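Local coordinates for protein GH18 chiitnase (Pseudoalteromonas aurantia, PDB 6K7Z) that probably hydrolyses chitin as an endochitinase of glycoside hydrolase family 18, cutting bonds within the polymer chain, at residues N37-V42 / T93-D98; L31-N36 / G79-N84; S99-V104 / K143-P148. One frame throughout, in Å; residues are numbered along the deposited sequence.

Contact 1. Residues N37-V42 / T93-D98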
loop_
_atom_site.group_PDB
_atom_site.type_symbol
_atom_site.label_atom_id
_atom_site.label_comp_id
_atom_site.label_asym_id
_atom_site.label_seq_id
_atom_site.Cartn_x
_atom_site.Cartn_y
_atom_site.Cartn_z
ATOM N N ASN A 37 17.633 4.393 -15.908
ATOM C CA ASN A 37 16.812 3.547 -16.754
ATOM C C ASN A 37 15.627 3.079 -15.949
ATOM O O ASN A 37 15.787 2.347 -15.044
ATOM C CB ASN A 37 17.607 2.329 -17.126
ATOM C CG ASN A 37 16.786 1.286 -17.846
ATOM O OD1 ASN A 37 15.645 1.464 -18.111
ATOM N ND2 ASN A 37 17.406 0.186 -18.155
ATOM N N PRO A 38 14.445 3.502 -16.297
ATOM C CA PRO A 38 13.250 3.213 -15.485
ATOM C C PRO A 38 12.977 1.733 -15.317
ATOM O O PRO A 38 12.296 1.348 -14.361
ATOM C CB PRO A 38 12.112 3.893 -16.265
ATOM C CG PRO A 38 12.773 4.750 -17.303
ATOM C CD PRO A 38 14.116 4.172 -17.564
ATOM N N PHE A 39 13.461 0.886 -16.228
ATOM C CA PHE A 39 13.203 -0.540 -16.103
ATOM C C PHE A 39 14.191 -1.238 -15.185
ATOM O O PHE A 39 13.974 -2.407 -14.856
ATOM C CB PHE A 39 13.200 -1.202 -17.477
ATOM C CG PHE A 39 12.008 -0.838 -18.304
ATOM C CD1 PHE A 39 10.827 -1.554 -18.183
ATOM C CD2 PHE A 39 12.052 0.240 -19.172
ATOM C CE1 PHE A 39 9.706 -1.207 -18.934
ATOM C CE2 PHE A 39 10.934 0.592 -19.931
ATOM C CZ PHE A 39 9.762 -0.133 -19.810
ATOM N N ASN A 40 15.253 -0.555 -14.762
ATOM C CA ASN A 40 16.139 -1.056 -13.716
ATOM C C ASN A 40 15.566 -0.623 -12.371
ATOM O O ASN A 40 15.508 0.575 -12.072
ATOM C CB ASN A 40 17.559 -0.522 -13.893
ATOM C CG ASN A 40 18.226 -1.039 -15.151
ATOM O OD1 ASN A 40 17.796 -2.038 -15.731
ATOM N ND2 ASN A 40 19.284 -0.355 -15.584
ATOM N N LEU A 41 15.149 -1.590 -11.562
ATOM C CA LEU A 41 14.487 -1.311 -10.290
ATOM C C LEU A 41 15.506 -1.361 -9.155
ATOM O O LEU A 41 16.300 -2.305 -9.071
ATOM C CB LEU A 41 13.358 -2.314 -10.043
ATOM C CG LEU A 41 12.364 -2.444 -11.204
ATOM C CD1 LEU A 41 11.173 -3.326 -10.831
ATOM C CD2 LEU A 41 11.904 -1.076 -11.673
ATOM N N VAL A 42 15.483 -0.349 -8.281
ATOM C CA VAL A 42 16.455 -0.256 -7.194
ATOM C C VAL A 42 15.727 -0.146 -5.862
ATOM O O VAL A 42 14.642 0.437 -5.766
ATOM C CB VAL A 42 17.424 0.937 -7.367
ATOM C CG1 VAL A 42 18.274 0.768 -8.631
ATOM C CG2 VAL A 42 16.652 2.245 -7.400
ATOM N N THR A 93 4.525 -2.801 -19.861
ATOM C CA THR A 93 4.150 -3.302 -18.540
ATOM C C THR A 93 4.527 -4.763 -18.354
ATOM O O THR A 93 4.738 -5.200 -17.221
ATOM C CB THR A 93 2.646 -3.126 -18.302
ATOM O OG1 THR A 93 1.913 -3.891 -19.275
ATOM C CG2 THR A 93 2.274 -1.664 -18.412
ATOM N N ALA A 94 4.604 -5.542 -19.437
ATOM C CA ALA A 94 4.944 -6.949 -19.268
ATOM C C ALA A 94 6.373 -7.096 -18.771
ATOM O O ALA A 94 6.661 -7.955 -17.932
ATOM C CB ALA A 94 4.734 -7.707 -20.579
ATOM N N LYS A 95 7.274 -6.246 -19.264
ATOM C CA LYS A 95 8.656 -6.276 -18.815
ATOM C C LYS A 95 8.759 -5.859 -17.357
ATOM O O LYS A 95 9.482 -6.490 -16.575
ATOM C CB LYS A 95 9.509 -5.366 -19.702
ATOM C CG LYS A 95 10.985 -5.389 -19.376
ATOM C CD LYS A 95 11.811 -4.676 -20.455
ATOM C CE LYS A 95 13.306 -4.910 -20.229
ATOM N NZ LYS A 95 14.193 -4.104 -21.127
ATOM N N LEU A 96 8.042 -4.798 -16.979
ATOM C CA LEU A 96 7.991 -4.387 -15.582
ATOM C C LEU A 96 7.432 -5.506 -14.712
ATOM O O LEU A 96 8.012 -5.856 -13.674
ATOM C CB LEU A 96 7.146 -3.117 -15.450
ATOM C CG LEU A 96 6.912 -2.601 -14.029
ATOM C CD1 LEU A 96 8.234 -2.252 -13.365
ATOM C CD2 LEU A 96 5.980 -1.395 -14.025
ATOM N N ALA A 97 6.318 -6.108 -15.146
ATOM C CA ALA A 97 5.717 -7.193 -14.376
ATOM C C ALA A 97 6.702 -8.329 -14.158
ATOM O O ALA A 97 6.791 -8.885 -13.056
ATOM C CB ALA A 97 4.464 -7.709 -15.079
ATOM N N ASP A 98 7.462 -8.684 -15.200
ATOM C CA ASP A 98 8.408 -9.784 -15.071
ATOM C C ASP A 98 9.509 -9.445 -14.081
ATOM O O ASP A 98 9.906 -10.291 -13.270
ATOM C CB ASP A 98 9.013 -10.131 -16.430
ATOM C CG ASP A 98 10.176 -11.098 -16.309
ATOM O OD1 ASP A 98 9.924 -12.308 -16.117
ATOM O OD2 ASP A 98 11.343 -10.647 -16.383
#
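Phe39 and Lys95 meet with their side chains crossed at about a right angle. Lys95 CD lies 4.0 Å from Phe39 CD1, oblique to the ring plane. With CG anti to the backbone N (chi1 -176°), the extended lysine chain brings its ammonium over one side of the ring, 27° off the normal. Lys95 NZ ends 5.3 Å from the centroid of the Phe39 ring, a long cation-pi approach that is at most weakly attractive. The helix backbone comes in at the ring edge, where Leu96 N is 4.4 Å from Phe39 CE1. The contact joins the loop between TIM-barrel strand 25-33 and the short antiparallel strand 41-43 to the first turns of helix 93-106, a helix of the outer layer. In that loop a type I turn spans Asn37 to Asn40. An Asx turn lies within it: Asn37 OD1 accepts from Phe39 N at 2.9 Å, with the donor well above the carbonyl plane. Leu41 and Leu96 make the second touch. They also cross at about a right angle, and Leu41 CD1 stands 4.0 Å from Leu96 CD1. Leu89 of helix 83-89 packs against both Phe39 and Leu96.

Contact 2. Residues L31-N36 / G79-N84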
loop_
_atom_site.group_PDB
_atom_site.type_symbol
_atom_site.label_atom_id
_atom_site.label_comp_id
_atom_site.label_asym_id
_atom_site.label_seq_id
_atom_site.Cartn_x
_atom_site.Cartn_y
_atom_site.Cartn_z
ATOM N N LEU A 31 10.879 -0.465 -3.559
ATOM C CA LEU A 31 11.541 -0.786 -4.812
ATOM C C LEU A 31 11.012 0.205 -5.838
ATOM O O LEU A 31 9.801 0.444 -5.887
ATOM C CB LEU A 31 11.236 -2.227 -5.218
ATOM C CG LEU A 31 11.896 -2.813 -6.464
ATOM C CD1 LEU A 31 13.390 -2.973 -6.251
ATOM C CD2 LEU A 31 11.242 -4.147 -6.793
ATOM N N SER A 32 11.897 0.820 -6.622
ATOM C CA SER A 32 11.424 1.838 -7.557
ATOM C C SER A 32 12.380 1.957 -8.737
ATOM O O SER A 32 13.427 1.314 -8.786
ATOM C CB SER A 32 11.227 3.198 -6.857
ATOM O OG SER A 32 12.442 3.736 -6.369
ATOM N N SER A 33 11.993 2.782 -9.708
ATOM C CA SER A 33 12.822 2.982 -10.890
ATOM C C SER A 33 14.096 3.742 -10.538
ATOM O O SER A 33 14.079 4.669 -9.726
ATOM C CB SER A 33 12.050 3.763 -11.952
ATOM O OG SER A 33 11.016 2.981 -12.528
ATOM N N SER A 34 15.202 3.361 -11.170
ATOM C CA SER A 34 16.388 4.205 -11.112
ATOM C C SER A 34 16.177 5.436 -11.984
ATOM O O SER A 34 15.413 5.408 -12.951
ATOM C CB SER A 34 17.631 3.447 -11.583
ATOM O OG SER A 34 17.673 3.354 -12.993
ATOM N N SER A 35 16.886 6.495 -11.670
ATOM C CA SER A 35 16.828 7.747 -12.415
ATOM C C SER A 35 17.350 7.524 -13.817
ATOM O O SER A 35 16.931 8.178 -14.738
ATOM C CB SER A 35 17.726 8.802 -11.780
ATOM O OG SER A 35 18.995 8.251 -11.558
ATOM N N ASN A 36 18.302 6.614 -13.902
ATOM C CA ASN A 36 19.003 6.188 -15.086
ATOM C C ASN A 36 18.125 5.577 -16.182
ATOM O O ASN A 36 17.931 6.183 -17.207
ATOM C CB ASN A 36 20.069 5.118 -14.701
ATOM C CG ASN A 36 20.901 4.585 -15.893
ATOM O OD1 ASN A 36 21.719 3.685 -15.747
ATOM N ND2 ASN A 36 20.717 5.159 -17.057
ATOM N N GLY A 79 6.242 7.845 -3.011
ATOM C CA GLY A 79 6.045 9.218 -3.375
ATOM C C GLY A 79 7.113 9.939 -4.166
ATOM O O GLY A 79 6.849 10.941 -4.751
ATOM N N THR A 80 8.314 9.424 -4.141
ATOM C CA THR A 80 9.414 10.100 -4.820
ATOM C C THR A 80 9.668 9.588 -6.236
ATOM O O THR A 80 10.584 10.085 -6.896
ATOM C CB THR A 80 10.705 9.983 -3.995
ATOM O OG1 THR A 80 11.247 8.660 -4.113
ATOM C CG2 THR A 80 10.433 10.292 -2.530
ATOM N N MET A 81 8.881 8.639 -6.732
ATOM C CA MET A 81 9.102 8.124 -8.076
ATOM C C MET A 81 8.506 9.074 -9.111
ATOM O O MET A 81 7.369 9.541 -8.969
ATOM C CB MET A 81 8.507 6.726 -8.221
ATOM C CG MET A 81 8.843 6.091 -9.538
ATOM S SD MET A 81 8.603 4.322 -9.497
ATOM C CE MET A 81 8.309 4.036 -11.235
ATOM N N GLY A 82 9.285 9.373 -10.146
ATOM C CA GLY A 82 8.886 10.402 -11.089
ATOM C C GLY A 82 7.877 9.913 -12.109
ATOM O O GLY A 82 7.889 8.760 -12.537
ATOM N N SER A 83 6.994 10.833 -12.509
ATOM C CA SER A 83 6.027 10.542 -13.558
ATOM C C SER A 83 6.719 10.126 -14.847
ATOM O O SER A 83 6.204 9.281 -15.593
ATOM C CB SER A 83 5.142 11.773 -13.784
ATOM O OG SER A 83 4.108 11.505 -14.706
ATOM N N ASN A 84 7.902 10.685 -15.111
ATOM C CA ASN A 84 8.631 10.341 -16.323
ATOM C C ASN A 84 9.057 8.875 -16.325
ATOM O O ASN A 84 9.098 8.242 -17.386
ATOM C CB ASN A 84 9.843 11.267 -16.473
ATOM C CG ASN A 84 10.784 11.212 -15.271
ATOM O OD1 ASN A 84 10.368 10.916 -14.150
ATOM N ND2 ASN A 84 12.065 11.492 -15.508
#
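Ser32 and Met81 bring the two backbones nearest, with CA atoms 6.7 Å apart. Residues 31-33 are the end of strand 25-33. The chain then runs on as loop to Asn36. Residues 79-82 form the loop after the neighbouring parallel strand 71-77. Gly82 is the N-cap position of the helix that starts at Ser83. This is the C-terminal rim of the TIM barrel, the side on which family 18 enzymes bind substrate. The loop directly follows an SxGG sequence, a recurrent signature of the family.

Met81 makes the whole side-chain contact. Its CG is anti to the backbone N (chi1 -174°) and the chain stays extended, which carries the thioether across to the strand end. Met81 SD lies 3.9 Å from Ser32 CB and 3.7 Å from Ser33 N. That amide is buried here and has no partner in the model. The methyl group goes on to Ser33, with Met81 CE 3.8 Å from Ser33 CB. The Ser33 hydroxyl has its polar partner elsewhere, in a hydrogen bond with Pro38 O. Beyond the two segments, Met81 also packs on Phe76, Tyr86 and Leu89. With an alanine here, a gap is likely to open between the strand end and helix 83-89, and Ser32 and Ser33 would lose the thioether and methyl that lie on them.

A little further on, Ser83 OG is hydrogen-bonded to Asp118 OD2. Asp118 directly follows the DxxDxDxE sequence that carries the catalytic glutamate in this family. Back at the strand end, Met81 CE approaches Ser33 OG to 3.2 Å, a tight touch.

Contact 3. Residues S99-V104 / K143-P148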
loop_
_atom_site.group_PDB
_atom_site.type_symbol
_atom_site.label_atom_id
_atom_site.label_comp_id
_atom_site.label_asym_id
_atom_site.label_seq_id
_atom_site.Cartn_x
_atom_site.Cartn_y
_atom_site.Cartn_z
ATOM N N SER A 99 10.013 -8.210 -14.126
ATOM C CA SER A 99 11.015 -7.790 -13.148
ATOM C C SER A 99 10.467 -7.851 -11.725
ATOM O O SER A 99 11.146 -8.322 -10.804
ATOM C CB SER A 99 11.501 -6.381 -13.475
ATOM O OG SER A 99 12.079 -6.334 -14.769
ATOM N N LEU A 100 9.243 -7.360 -11.520
ATOM C CA LEU A 100 8.658 -7.383 -10.181
ATOM C C LEU A 100 8.417 -8.815 -9.706
ATOM O O LEU A 100 8.758 -9.174 -8.567
ATOM C CB LEU A 100 7.350 -6.588 -10.166
ATOM C CG LEU A 100 7.419 -5.058 -10.233
ATOM C CD1 LEU A 100 6.021 -4.488 -10.385
ATOM C CD2 LEU A 100 8.074 -4.476 -8.996
ATOM N N ALA A 101 7.801 -9.639 -10.558
ATOM C CA ALA A 101 7.539 -11.028 -10.195
ATOM C C ALA A 101 8.830 -11.762 -9.867
ATOM O O ALA A 101 8.894 -12.514 -8.887
ATOM C CB ALA A 101 6.787 -11.741 -11.324
ATOM N N SER A 102 9.873 -11.545 -10.667
ATOM C CA SER A 102 11.164 -12.154 -10.369
ATOM C C SER A 102 11.693 -11.690 -9.020
ATOM O O SER A 102 12.178 -12.503 -8.223
ATOM C CB SER A 102 12.161 -11.838 -11.482
ATOM O OG SER A 102 11.765 -12.481 -12.677
ATOM N N PHE A 103 11.595 -10.389 -8.732
ATOM C CA PHE A 103 12.071 -9.912 -7.439
ATOM C C PHE A 103 11.329 -10.593 -6.301
ATOM O O PHE A 103 11.942 -11.003 -5.309
ATOM C CB PHE A 103 11.922 -8.399 -7.323
ATOM C CG PHE A 103 12.516 -7.844 -6.058
ATOM C CD1 PHE A 103 11.759 -7.762 -4.890
ATOM C CD2 PHE A 103 13.829 -7.408 -6.032
ATOM C CE1 PHE A 103 12.318 -7.264 -3.706
ATOM C CE2 PHE A 103 14.386 -6.904 -4.865
ATOM C CZ PHE A 103 13.624 -6.837 -3.699
ATOM N N VAL A 104 10.010 -10.739 -6.435
ATOM C CA VAL A 104 9.220 -11.410 -5.403
ATOM C C VAL A 104 9.676 -12.856 -5.231
ATOM O O VAL A 104 9.864 -13.340 -4.107
ATOM C CB VAL A 104 7.722 -11.329 -5.744
ATOM C CG1 VAL A 104 6.911 -12.264 -4.850
ATOM C CG2 VAL A 104 7.248 -9.903 -5.603
ATOM N N LYS A 143 -0.938 -12.555 -13.576
ATOM C CA LYS A 143 -0.565 -13.687 -14.411
ATOM C C LYS A 143 0.642 -14.420 -13.838
ATOM O O LYS A 143 0.656 -15.656 -13.767
ATOM C CB LYS A 143 -0.289 -13.173 -15.825
ATOM C CG LYS A 143 0.132 -14.218 -16.834
ATOM C CD LYS A 143 0.606 -13.552 -18.134
ATOM C CE LYS A 143 -0.484 -12.695 -18.759
ATOM N NZ LYS A 143 0.048 -11.907 -19.924
ATOM N N ARG A 144 1.649 -13.668 -13.381
ATOM C CA ARG A 144 2.898 -14.238 -12.892
ATOM C C ARG A 144 2.872 -14.581 -11.409
ATOM O O ARG A 144 3.666 -15.424 -10.973
ATOM C CB ARG A 144 4.050 -13.267 -13.185
ATOM C CG ARG A 144 4.189 -12.969 -14.674
ATOM C CD ARG A 144 4.992 -11.717 -14.970
ATOM N NE ARG A 144 5.383 -11.654 -16.383
ATOM C CZ ARG A 144 4.595 -11.228 -17.369
ATOM N NH1 ARG A 144 3.361 -10.816 -17.122
ATOM N NH2 ARG A 144 5.045 -11.206 -18.614
ATOM N N LEU A 145 1.972 -13.964 -10.639
ATOM C CA LEU A 145 1.860 -14.146 -9.192
ATOM C C LEU A 145 0.415 -14.508 -8.871
ATOM O O LEU A 145 -0.365 -13.664 -8.405
ATOM C CB LEU A 145 2.271 -12.879 -8.442
ATOM C CG LEU A 145 3.678 -12.370 -8.726
ATOM C CD1 LEU A 145 3.913 -11.048 -7.996
ATOM C CD2 LEU A 145 4.704 -13.411 -8.299
ATOM N N PRO A 146 0.028 -15.759 -9.097
ATOM C CA PRO A 146 -1.396 -16.113 -9.043
ATOM C C PRO A 146 -1.962 -16.090 -7.633
ATOM O O PRO A 146 -1.253 -16.286 -6.644
ATOM C CB PRO A 146 -1.424 -17.538 -9.615
ATOM C CG PRO A 146 -0.115 -17.717 -10.294
ATOM C CD PRO A 146 0.860 -16.888 -9.539
ATOM N N SER A 147 -3.267 -15.854 -7.554
ATOM C CA SER A 147 -4.014 -16.062 -6.322
ATOM C C SER A 147 -4.209 -17.560 -6.126
ATOM O O SER A 147 -4.286 -18.307 -7.107
ATOM C CB SER A 147 -5.370 -15.354 -6.369
ATOM O OG SER A 147 -5.226 -13.952 -6.420
ATOM N N PRO A 148 -4.270 -18.032 -4.893
ATOM C CA PRO A 148 -4.166 -17.215 -3.689
ATOM C C PRO A 148 -2.805 -17.237 -3.063
ATOM O O PRO A 148 -2.658 -16.755 -2.003
ATOM C CB PRO A 148 -5.126 -17.916 -2.728
ATOM C CG PRO A 148 -4.921 -19.346 -3.093
ATOM C CD PRO A 148 -4.773 -19.375 -4.586
#
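Arg144 touches Ala101 at the very root of its side chain. Arg144 CB rests 3.6 Å from Ala101 CB, and their CA atoms are 6.3 Å apart, so helix 93-106 and the end of helix 130-144 come close. Arg144 CG is anti to the carbonyl carbon, beside the backbone N (chi1 -59°). From there the chain runs extended to NE, along helix 93-106 toward its start. Arg144 CD still reaches Ala101 CB, at 4.1 Å. The same CD also packs on Ala97 O, one turn earlier. Arg144 NE passes close by Asp98 CA. The guanidinium group is then turned across the line of the chain (chi4 82°). Arg144 NH2 lies near Ala94 O, in packing contact only. Its NH1 makes a salt bridge with Glu140 OE1, one turn back in the arginine's own helix. Lys143 NZ is also paired with that carboxylate oxygen, so two positive groups share it.

Leu145 covers the other part of Ala101. Leu145 CD2 is 4.0 Å from Ala101 CB. The same methyl group, Leu145 CD2, faces Val104 CG1 at 4.3 Å. The small alanine thus sits against both the aliphatic base of Arg144 and the branch of Leu145. Leu145 is the first residue to leave helical geometry, so its side chain comes from the turn that ends helix 130-144.

The contact joins two successive helices of the outer layer of the TIM barrel. Tyr150, in the loop before strand 151-154, packs on Val104 and Leu145. On the inner side of helix 93-106, Leu100 and Val104 rest on strand 71-77, and Leu100 also on strand 41-43.

The three contacts follow one sector of the barrel from its rim to its outer helices. Contacts 1 and 2 have centres about 11 Å apart and share a hairpin: Val42 N is 2.7 Å from Ser32 O, a probable hydrogen bond between strands 41-43 and 25-33. Contacts 1 and 3, with centres about 13 Å apart, use successive parts of helix 93-106, and Leu41 CD1 meets Leu100 CD2 at 3.8 Å. Contacts 2 and 3 have centres about 21 Å apart, yet at their margins Leu31 CD2 reaches Leu100 CD2 at 3.9 Å. Contact 2 belongs to the C-terminal rim, where the active site of the family lies, whereas contact 3 lies away from that rim.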